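Local coordinates for protein PKS (Streptomyces albus, PDB 4OQJ) that probably catalyses the carbon-carbon bond-forming condensation of an acyl chain with a carrier-protein-bound extender unit, as a ketosynthase region of an oxazolomycin polyketide synthase, at residues A471-P474 with A475-D478; F570-H573 with F574-A578; F598-Q601 with Y602-R606; T677-W680 with T681-H684. One frame throughout, in Å; residues are numbered along the deposited sequence.

Contact 1 of 4, residues A471-P474 with A475-D478; sequences ANTP and AALD
Thr473 caps the N terminus of helix 474-490 in a local turn, just where the chain leaves strand 465-471 and starts to coil. Its hydroxyl does the work: OG1 accepts from the backbone N of Ala476 at 3.0 Å, with an N-H...O angle of 161°, the classical N-cap bond made three residues into the helix. A chi1 of 75° sets OG1 between the backbone N and the carbonyl carbon of its own residue, a crowded position that turns the oxygen into the first turn while CG2 goes beside the backbone N. The same oxygen comes within 3.3 Å of Ala476 CB. From the backbone of the cap residue, Thr473 O takes the N-H of Leu477 at 3.0 Å, and the next bond in line runs from Asp478 N to Pro474 O. Pro474 fits the first helical place well, since its ring nitrogen has no hydrogen to give and none is asked for there. A water donates both to Pro474 O and to Asp478 OD1, and that carboxylate is also salt-bridged to Arg514 on strand 512-518. On the inner side, Ala471 CB meets the helix from the strand end, 3.6 Å from Ala476 CB and 4.0 Å from Leu477 CB; Tyr697 covers this small apolar patch. The cap thus satisfies the N-H of Ala476, which has no carbonyl one turn earlier within the helix, with the Thr473 hydroxyl, while the charge of Asp478 is probably balanced by Arg514.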
loop_
_atom_site.group_PDB
_atom_site.type_symbol
_atom_site.label_atom_id
_atom_site.label_comp_id
_atom_site.label_asym_id
_atom_site.label_seq_id
_atom_site.Cartn_x
_atom_site.Cartn_y
_atom_site.Cartn_z
ATOM N N ALA A 471 -11.746 -6.054 -32.187
ATOM C CA ALA A 471 -11.378 -4.704 -31.810
ATOM C C ALA A 471 -12.641 -3.859 -31.708
ATOM O O ALA A 471 -13.723 -4.297 -32.098
ATOM C CB ALA A 471 -10.406 -4.113 -32.814
ATOM N N ASN A 472 -12.493 -2.651 -31.176
ATOM C CA ASN A 472 -13.638 -1.794 -30.909
ATOM C C ASN A 472 -13.967 -0.884 -32.095
ATOM O O ASN A 472 -14.966 -0.175 -32.062
ATOM C CB ASN A 472 -13.388 -0.944 -29.664
ATOM C CG ASN A 472 -14.669 -0.443 -29.050
ATOM O OD1 ASN A 472 -15.626 -1.199 -28.885
ATOM N ND2 ASN A 472 -14.702 0.832 -28.718
ATOM N N THR A 473 -13.114 -0.912 -33.120
ATOM C CA THR A 473 -13.341 -0.191 -34.369
ATOM C C THR A 473 -12.759 -0.986 -35.539
ATOM O O THR A 473 -11.845 -1.784 -35.356
ATOM C CB THR A 473 -12.682 1.221 -34.386
ATOM O OG1 THR A 473 -11.270 1.084 -34.559
ATOM C CG2 THR A 473 -12.988 2.015 -33.113
ATOM N N PRO A 474 -13.277 -0.760 -36.758
ATOM C CA PRO A 474 -12.712 -1.407 -37.948
ATOM C C PRO A 474 -11.241 -1.104 -38.149
ATOM O O PRO A 474 -10.431 -1.983 -38.498
ATOM C CB PRO A 474 -13.549 -0.817 -39.089
ATOM C CG PRO A 474 -14.836 -0.498 -38.475
ATOM C CD PRO A 474 -14.524 -0.047 -37.068
ATOM N N ALA A 475 -10.883 0.156 -37.921
ATOM C CA ALA A 475 -9.507 0.588 -38.095
ATOM C C ALA A 475 -8.596 -0.177 -37.140
ATOM O O ALA A 475 -7.520 -0.653 -37.534
ATOM C CB ALA A 475 -9.390 2.083 -37.875
ATOM N N ALA A 476 -9.030 -0.310 -35.887
ATOM C CA ALA A 476 -8.256 -1.058 -34.897
ATOM C C ALA A 476 -8.131 -2.532 -35.300
ATOM O O ALA A 476 -7.067 -3.137 -35.135
ATOM C CB ALA A 476 -8.897 -0.930 -33.504
ATOM N N LEU A 477 -9.215 -3.103 -35.823
ATOM C CA LEU A 477 -9.217 -4.503 -36.255
ATOM C C LEU A 477 -8.206 -4.722 -37.385
ATOM O O LEU A 477 -7.415 -5.675 -37.354
ATOM C CB LEU A 477 -10.621 -4.927 -36.702
ATOM C CG LEU A 477 -10.807 -6.391 -37.114
ATOM C CD1 LEU A 477 -10.576 -7.313 -35.930
ATOM C CD2 LEU A 477 -12.196 -6.603 -37.706
ATOM N N ASP A 478 -8.204 -3.823 -38.365
ATOM C CA ASP A 478 -7.223 -3.907 -39.451
ATOM C C ASP A 478 -5.789 -3.803 -38.934
ATOM O O ASP A 478 -4.926 -4.597 -39.334
ATOM C CB ASP A 478 -7.488 -2.827 -40.503
ATOM C CG ASP A 478 -8.700 -3.140 -41.372
ATOM O OD1 ASP A 478 -9.112 -4.323 -41.431
ATOM O OD2 ASP A 478 -9.249 -2.203 -41.995
HETATM O O HOH W 1 -11.749 -3.904 -40.519
#

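Contact 2 of 4, residues F570-H573 with F574-A578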
loop_
_atom_site.group_PDB
_atom_site.type_symbol
_atom_site.label_atom_id
_atom_site.label_comp_id
_atom_site.label_asym_id
_atom_site.label_seq_id
_atom_site.Cartn_x
_atom_site.Cartn_y
_atom_site.Cartn_z
ATOM N N PHE A 570 -17.856 -34.117 -31.202
ATOM C CA PHE A 570 -18.685 -34.631 -32.284
ATOM C C PHE A 570 -18.966 -36.101 -32.047
ATOM O O PHE A 570 -20.109 -36.548 -32.121
ATOM C CB PHE A 570 -17.999 -34.437 -33.641
ATOM C CG PHE A 570 -18.756 -35.035 -34.799
ATOM C CD1 PHE A 570 -19.739 -34.305 -35.451
ATOM C CD2 PHE A 570 -18.484 -36.323 -35.236
ATOM C CE1 PHE A 570 -20.434 -34.846 -36.511
ATOM C CE2 PHE A 570 -19.178 -36.873 -36.299
ATOM C CZ PHE A 570 -20.153 -36.131 -36.942
ATOM N N ARG A 571 -17.900 -36.842 -31.759
ATOM C CA ARG A 571 -17.968 -38.287 -31.566
ATOM C C ARG A 571 -18.995 -38.634 -30.494
ATOM O O ARG A 571 -19.811 -39.539 -30.684
ATOM C CB ARG A 571 -16.578 -38.827 -31.198
ATOM C CG ARG A 571 -16.425 -40.317 -31.340
ATOM C CD ARG A 571 -14.963 -40.756 -31.328
ATOM N NE ARG A 571 -14.195 -40.178 -30.223
ATOM C CZ ARG A 571 -13.196 -39.300 -30.348
ATOM N NH1 ARG A 571 -12.571 -38.869 -29.267
ATOM N NH2 ARG A 571 -12.799 -38.858 -31.540
ATOM N N GLU A 572 -18.972 -37.892 -29.386
ATOM C CA GLU A 572 -19.941 -38.087 -28.305
ATOM C C GLU A 572 -21.378 -37.987 -28.806
ATOM O O GLU A 572 -22.165 -38.917 -28.646
ATOM C CB GLU A 572 -19.729 -37.065 -27.180
ATOM C CG GLU A 572 -20.791 -37.150 -26.068
ATOM C CD GLU A 572 -20.767 -35.975 -25.100
ATOM O OE1 GLU A 572 -19.751 -35.244 -25.049
ATOM O OE2 GLU A 572 -21.781 -35.782 -24.390
ATOM N N HIS A 573 -21.728 -36.851 -29.396
ATOM C CA HIS A 573 -23.110 -36.618 -29.819
ATOM C C HIS A 573 -23.524 -37.478 -31.007
ATOM O O HIS A 573 -24.705 -37.798 -31.168
ATOM C CB HIS A 573 -23.307 -35.144 -30.146
ATOM C CG HIS A 573 -23.078 -34.248 -28.971
ATOM N ND1 HIS A 573 -23.917 -34.234 -27.880
ATOM C CD2 HIS A 573 -22.091 -33.361 -28.702
ATOM C CE1 HIS A 573 -23.462 -33.367 -26.990
ATOM N NE2 HIS A 573 -22.356 -32.826 -27.464
ATOM N N PHE A 574 -22.571 -37.851 -31.850
ATOM C CA PHE A 574 -22.898 -38.726 -32.971
ATOM C C PHE A 574 -23.261 -40.117 -32.452
ATOM O O PHE A 574 -24.222 -40.726 -32.918
ATOM C CB PHE A 574 -21.735 -38.808 -33.968
ATOM C CG PHE A 574 -22.102 -39.464 -35.274
ATOM C CD1 PHE A 574 -22.034 -40.833 -35.419
ATOM C CD2 PHE A 574 -22.524 -38.702 -36.352
ATOM C CE1 PHE A 574 -22.379 -41.433 -36.617
ATOM C CE2 PHE A 574 -22.866 -39.285 -37.539
ATOM C CZ PHE A 574 -22.795 -40.658 -37.679
ATOM N N ASP A 575 -22.479 -40.624 -31.501
ATOM C CA ASP A 575 -22.760 -41.922 -30.893
ATOM C C ASP A 575 -24.158 -41.929 -30.292
ATOM O O ASP A 575 -24.942 -42.851 -30.518
ATOM C CB ASP A 575 -21.728 -42.260 -29.813
ATOM C CG ASP A 575 -20.422 -42.784 -30.386
ATOM O OD1 ASP A 575 -20.377 -43.126 -31.590
ATOM O OD2 ASP A 575 -19.435 -42.872 -29.619
ATOM N N ARG A 576 -24.477 -40.885 -29.539
ATOM C CA ARG A 576 -25.768 -40.819 -28.871
ATOM C C ARG A 576 -26.904 -40.636 -29.873
ATOM O O ARG A 576 -27.991 -41.178 -29.686
ATOM C CB ARG A 576 -25.762 -39.698 -27.832
ATOM C CG ARG A 576 -24.736 -39.942 -26.719
ATOM C CD ARG A 576 -24.816 -38.920 -25.590
ATOM N NE ARG A 576 -23.706 -39.081 -24.649
ATOM C CZ ARG A 576 -23.673 -39.972 -23.657
ATOM N NH1 ARG A 576 -24.693 -40.804 -23.451
ATOM N NH2 ARG A 576 -22.608 -40.030 -22.862
ATOM N N CYS A 577 -26.651 -39.897 -30.948
ATOM C CA CYS A 577 -27.648 -39.737 -32.002
ATOM C C CYS A 577 -27.905 -41.055 -32.728
ATOM O O CYS A 577 -29.036 -41.356 -33.088
ATOM C CB CYS A 577 -27.210 -38.680 -33.012
ATOM S SG CYS A 577 -28.357 -38.490 -34.383
ATOM N N ALA A 578 -26.856 -41.840 -32.949
ATOM C CA ALA A 578 -27.008 -43.132 -33.622
ATOM C C ALA A 578 -27.813 -44.097 -32.749
ATOM O O ALA A 578 -28.553 -44.951 -33.256
ATOM C CB ALA A 578 -25.645 -43.720 -33.958
#
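Phe574 packs against Phe570 one turn earlier on the same alpha-helix, 568-581, an i to i+4 aromatic pair. Its CB sits over one face of the Phe570 ring and lies 3.3 Å from Phe570 O, the carbonyl that also accepts the Phe574 N-H. With CG anti to the backbone N (chi1 -168°), the ring is sent out beside that of Phe570, both pointing the same way. CG comes 4.0 Å from Phe570 CE2, and CD2 makes the closest ring contact, 3.5 Å from Phe570 CZ. The planes are 29° apart but slid so far that they barely overlap, with centroids 5.4 Å apart. Beyond the pair, the Phe574 ring reaches Ala599 of helix 594-610 and Leu588 and Leu589 of helix 585-590, so the two phenylalanines form part of the buried side of this helix. The more exposed side carries charge. Glu572 and Arg576, again a turn apart, have their carboxylate and guanidinium planes 83° from each other, nearly perpendicular. Their salt bridge is long, 3.8 Å from Glu572 OE2 to Arg576 NE, and at the edge of the guanidinium the methylene Glu572 CG stands 3.8 Å from that same NE.

Contact 3 of 4, residues F598-Q601 with Y602-R606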
loop_
_atom_site.group_PDB
_atom_site.type_symbol
_atom_site.label_atom_id
_atom_site.label_comp_id
_atom_site.label_asym_id
_atom_site.label_seq_id
_atom_site.Cartn_x
_atom_site.Cartn_y
_atom_site.Cartn_z
ATOM N N PHE A 598 -28.664 -36.414 -41.632
ATOM C CA PHE A 598 -29.219 -35.867 -40.401
ATOM C C PHE A 598 -28.232 -36.012 -39.243
ATOM O O PHE A 598 -27.893 -35.028 -38.586
ATOM C CB PHE A 598 -30.535 -36.553 -40.030
ATOM C CG PHE A 598 -31.059 -36.129 -38.695
ATOM C CD1 PHE A 598 -31.779 -34.949 -38.558
ATOM C CD2 PHE A 598 -30.808 -36.884 -37.569
ATOM C CE1 PHE A 598 -32.241 -34.544 -37.323
ATOM C CE2 PHE A 598 -31.271 -36.481 -36.335
ATOM C CZ PHE A 598 -31.988 -35.309 -36.214
ATOM N N ALA A 599 -27.780 -37.241 -38.999
ATOM C CA ALA A 599 -26.893 -37.547 -37.873
ATOM C C ALA A 599 -25.669 -36.628 -37.814
ATOM O O ALA A 599 -25.388 -36.045 -36.774
ATOM C CB ALA A 599 -26.446 -38.994 -37.937
ATOM N N VAL A 600 -24.954 -36.499 -38.923
ATOM C CA VAL A 600 -23.775 -35.643 -38.972
ATOM C C VAL A 600 -24.127 -34.200 -38.626
ATOM O O VAL A 600 -23.409 -33.548 -37.879
ATOM C CB VAL A 600 -23.111 -35.672 -40.353
ATOM C CG1 VAL A 600 -21.884 -34.746 -40.390
ATOM C CG2 VAL A 600 -22.693 -37.083 -40.692
ATOM N N GLN A 601 -25.241 -33.706 -39.160
ATOM C CA GLN A 601 -25.632 -32.325 -38.920
ATOM C C GLN A 601 -26.102 -32.127 -37.480
ATOM O O GLN A 601 -25.764 -31.123 -36.863
ATOM C CB GLN A 601 -26.727 -31.893 -39.902
ATOM C CG GLN A 601 -26.219 -31.672 -41.322
ATOM C CD GLN A 601 -27.309 -31.222 -42.286
ATOM O OE1 GLN A 601 -27.483 -30.031 -42.532
ATOM N NE2 GLN A 601 -28.027 -32.176 -42.849
ATOM N N TYR A 602 -26.874 -33.082 -36.956
ATOM C CA TYR A 602 -27.362 -33.009 -35.586
ATOM C C TYR A 602 -26.197 -33.018 -34.608
ATOM O O TYR A 602 -26.142 -32.208 -33.679
ATOM C CB TYR A 602 -28.319 -34.175 -35.271
ATOM C CG TYR A 602 -28.817 -34.161 -33.840
ATOM C CD1 TYR A 602 -29.900 -33.375 -33.468
ATOM C CD2 TYR A 602 -28.205 -34.928 -32.862
ATOM C CE1 TYR A 602 -30.358 -33.354 -32.158
ATOM C CE2 TYR A 602 -28.659 -34.919 -31.554
ATOM C CZ TYR A 602 -29.733 -34.124 -31.205
ATOM O OH TYR A 602 -30.188 -34.108 -29.901
ATOM N N ALA A 603 -25.257 -33.930 -34.820
ATOM C CA ALA A 603 -24.096 -34.025 -33.945
ATOM C C ALA A 603 -23.263 -32.740 -33.996
ATOM O O ALA A 603 -22.749 -32.293 -32.968
ATOM C CB ALA A 603 -23.260 -35.215 -34.323
ATOM N N THR A 604 -23.122 -32.148 -35.182
ATOM C CA THR A 604 -22.380 -30.888 -35.311
ATOM C C THR A 604 -23.093 -29.784 -34.511
ATOM O O THR A 604 -22.460 -29.039 -33.759
ATOM C CB THR A 604 -22.230 -30.450 -36.793
ATOM O OG1 THR A 604 -21.497 -31.439 -37.525
ATOM C CG2 THR A 604 -21.498 -29.124 -36.897
ATOM N N ALA A 605 -24.416 -29.704 -34.653
ATOM C CA ALA A 605 -25.208 -28.707 -33.930
ATOM C C ALA A 605 -25.067 -28.852 -32.417
ATOM O O ALA A 605 -24.911 -27.859 -31.709
ATOM C CB ALA A 605 -26.672 -28.794 -34.326
ATOM N N ARG A 606 -25.115 -30.082 -31.918
ATOM C CA ARG A 606 -24.953 -30.306 -30.484
ATOM C C ARG A 606 -23.532 -29.957 -30.012
ATOM O O ARG A 606 -23.344 -29.471 -28.899
ATOM C CB ARG A 606 -25.280 -31.755 -30.123
ATOM C CG ARG A 606 -26.721 -32.185 -30.408
ATOM C CD ARG A 606 -27.752 -31.166 -29.938
ATOM N NE ARG A 606 -27.739 -30.982 -28.488
ATOM C CZ ARG A 606 -28.059 -29.849 -27.863
ATOM N NH1 ARG A 606 -28.402 -28.758 -28.543
ATOM N NH2 ARG A 606 -28.020 -29.804 -26.541
#
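The Phe598 ring has Tyr602 CB over one face, 3.8 Å above its plane and offset toward the rim, while the Tyr602 ring carries Arg606 CG over one of its faces. Three side chains at i, i+4 and i+8 therefore follow one another along a single side of helix 594-610. The CB approach is a CH-pi contact, 4.2 Å from Tyr602 CB to the centroid of the Phe598 ring. The two rings themselves lie side by side and point the same way, with planes 20° apart but slid until they scarcely overlap; Phe598 CZ comes 4.0 Å from Tyr602 CD1. Both have CG anti to the backbone N (chi1 174° in Phe598, 178° in Tyr602), which sends them in the same direction from successive turns. Leu632 of helix 627-635 touches both rings.

A second feature sits elsewhere round the helix. Val600 O accepts twice from Thr604: from the backbone N at 3.1 Å and from the hydroxyl OG1 at 2.9 Å, the two donors coming from opposite faces of the carbonyl plane. Thr604 OG1 lies beside its own backbone N, anti to the carbonyl carbon, and so looks back down the helix to the preceding turn. Gln601, buried too, extends away, its OE1 accepting from Val551 N while NE2 donates to Ala597 O. On one side the helix thus offers aromatic rings to helix 627-635, whereas the buried hydroxyl of Thr604 is satisfied by its own backbone and the Gln601 amide is held at both ends, which should fix its flip.

Contact 4 of 4, residues T677-W680 with T681-H684; sequences TVDW and TVFH
Trp680 and Phe683 meet in an offset edge-to-face (T-shaped) pair on the first turn of the short helix 680-684, which Asp679 opens as its N-cap. Trp680 presents the edge of its six-membered ring to the face of Phe683, with planes 86° apart and centroids 5.2 Å apart. CE3 and CZ3 do the touching, CE3 lying 3.6 Å from Phe683 CD2. Chi1 of -68° puts the Trp680 CG beside its backbone N, and the indole runs alongside the Phe683 side chain; Val678 CG1 covers the centre of one indole face. Round about, Trp680 packs on Leu466 and Val468 of strand 465-471, and each partner has a further edge-to-face tryptophan, Trp672 for Trp680 and Trp611 for Phe683.

Asp679 is the polar member. Its OD1 accepts from Val682 N at 3.3 Å, the donor standing well above the carboxylate plane, and takes a weak bond from Thr681 N. The Asp679 and Val682 side chains cross at about a right angle, with Val682 CG2 3.4 Å from Asp679 OD2. Asp679 O then receives Phe683 N in the carbonyl plane, and Trp680 O receives His684 N. The edge of the His684 ring also comes up to that last oxygen, CD2 lying 3.2 Å from Trp680 O.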
loop_
_atom_site.group_PDB
_atom_site.type_symbol
_atom_site.label_atom_id
_atom_site.label_comp_id
_atom_site.label_asym_id
_atom_site.label_seq_id
_atom_site.Cartn_x
_atom_site.Cartn_y
_atom_site.Cartn_z
ATOM N N THR A 677 -22.326 -16.664 -29.558
ATOM C CA THR A 677 -21.587 -16.882 -28.328
ATOM C C THR A 677 -20.705 -18.128 -28.453
ATOM O O THR A 677 -21.130 -19.153 -28.995
ATOM C CB THR A 677 -22.567 -17.045 -27.162
ATOM O OG1 THR A 677 -23.536 -18.055 -27.490
ATOM C CG2 THR A 677 -23.317 -15.754 -26.923
ATOM N N VAL A 678 -19.475 -18.039 -27.966
ATOM C CA VAL A 678 -18.611 -19.208 -27.834
ATOM C C VAL A 678 -17.951 -19.169 -26.466
ATOM O O VAL A 678 -17.450 -18.137 -26.041
ATOM C CB VAL A 678 -17.517 -19.273 -28.916
ATOM C CG1 VAL A 678 -16.594 -20.468 -28.675
ATOM C CG2 VAL A 678 -18.124 -19.349 -30.294
ATOM N N ASP A 679 -17.955 -20.296 -25.777
ATOM C CA ASP A 679 -17.246 -20.390 -24.524
ATOM C C ASP A 679 -15.887 -20.981 -24.832
ATOM O O ASP A 679 -15.732 -22.194 -24.925
ATOM C CB ASP A 679 -18.006 -21.240 -23.510
ATOM C CG ASP A 679 -17.366 -21.196 -22.133
ATOM O OD1 ASP A 679 -16.141 -20.941 -22.046
ATOM O OD2 ASP A 679 -18.088 -21.414 -21.139
ATOM N N TRP A 680 -14.901 -20.110 -24.991
ATOM C CA TRP A 680 -13.582 -20.546 -25.429
ATOM C C TRP A 680 -12.877 -21.388 -24.373
ATOM O O TRP A 680 -12.002 -22.180 -24.704
ATOM C CB TRP A 680 -12.739 -19.340 -25.803
ATOM C CG TRP A 680 -13.243 -18.680 -27.019
ATOM C CD1 TRP A 680 -13.837 -17.463 -27.095
ATOM C CD2 TRP A 680 -13.217 -19.207 -28.358
ATOM N NE1 TRP A 680 -14.172 -17.185 -28.399
ATOM C CE2 TRP A 680 -13.806 -18.243 -29.194
ATOM C CE3 TRP A 680 -12.752 -20.400 -28.927
ATOM C CZ2 TRP A 680 -13.954 -18.432 -30.573
ATOM C CZ3 TRP A 680 -12.891 -20.586 -30.300
ATOM C CH2 TRP A 680 -13.491 -19.609 -31.103
ATOM N N THR A 681 -13.269 -21.237 -23.110
ATOM C CA THR A 681 -12.711 -22.076 -22.056
ATOM C C THR A 681 -13.140 -23.512 -22.259
ATOM O O THR A 681 -12.315 -24.435 -22.204
ATOM C CB THR A 681 -13.126 -21.596 -20.653
ATOM O OG1 THR A 681 -12.559 -20.308 -20.427
ATOM C CG2 THR A 681 -12.614 -22.546 -19.579
ATOM N N VAL A 682 -14.425 -23.716 -22.524
ATOM C CA VAL A 682 -14.906 -25.065 -22.804
ATOM C C VAL A 682 -14.301 -25.577 -24.112
ATOM O O VAL A 682 -13.924 -26.744 -24.230
ATOM C CB VAL A 682 -16.447 -25.121 -22.894
ATOM C CG1 VAL A 682 -16.908 -26.538 -23.234
ATOM C CG2 VAL A 682 -17.068 -24.672 -21.581
ATOM N N PHE A 683 -14.214 -24.702 -25.105
ATOM C CA PHE A 683 -13.676 -25.098 -26.397
ATOM C C PHE A 683 -12.258 -25.676 -26.297
ATOM O O PHE A 683 -11.926 -26.633 -27.000
ATOM C CB PHE A 683 -13.671 -23.905 -27.342
ATOM C CG PHE A 683 -13.266 -24.247 -28.733
ATOM C CD1 PHE A 683 -14.133 -24.940 -29.567
ATOM C CD2 PHE A 683 -12.025 -23.879 -29.214
ATOM C CE1 PHE A 683 -13.767 -25.257 -30.857
ATOM C CE2 PHE A 683 -11.650 -24.195 -30.515
ATOM C CZ PHE A 683 -12.525 -24.881 -31.332
ATOM N N HIS A 684 -11.430 -25.083 -25.433
ATOM C CA HIS A 684 -10.022 -25.491 -25.285
ATOM C C HIS A 684 -9.768 -26.459 -24.115
ATOM O O HIS A 684 -8.622 -26.827 -23.858
ATOM C CB HIS A 684 -9.141 -24.244 -25.129
ATOM C CG HIS A 684 -8.984 -23.463 -26.395
ATOM N ND1 HIS A 684 -8.220 -23.911 -27.456
ATOM C CD2 HIS A 684 -9.516 -22.283 -26.793
ATOM C CE1 HIS A 684 -8.278 -23.033 -28.440
ATOM N NE2 HIS A 684 -9.064 -22.037 -28.064
#

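In the fold
All four contacts are local and follow one another in series along the chain, so none nests in or crosses another and none closes a long loop. Contact 1 turns the chain from strand 465-471 into helix 474-490. Contacts 2 and 3 then lie on helices 568-581 and 594-610, their centres 8 Å apart, and these do touch: Phe570 and Phe574 rest on Ala603 and Ala599, and His573 on Arg606. Contact 4 comes last, where the chain after helix 660-673 starts helix 680-684; its Trp680 returns to strand 465-471, the strand that leads into contact 1, although those two contacts stay about 12 Å apart at their nearest atoms.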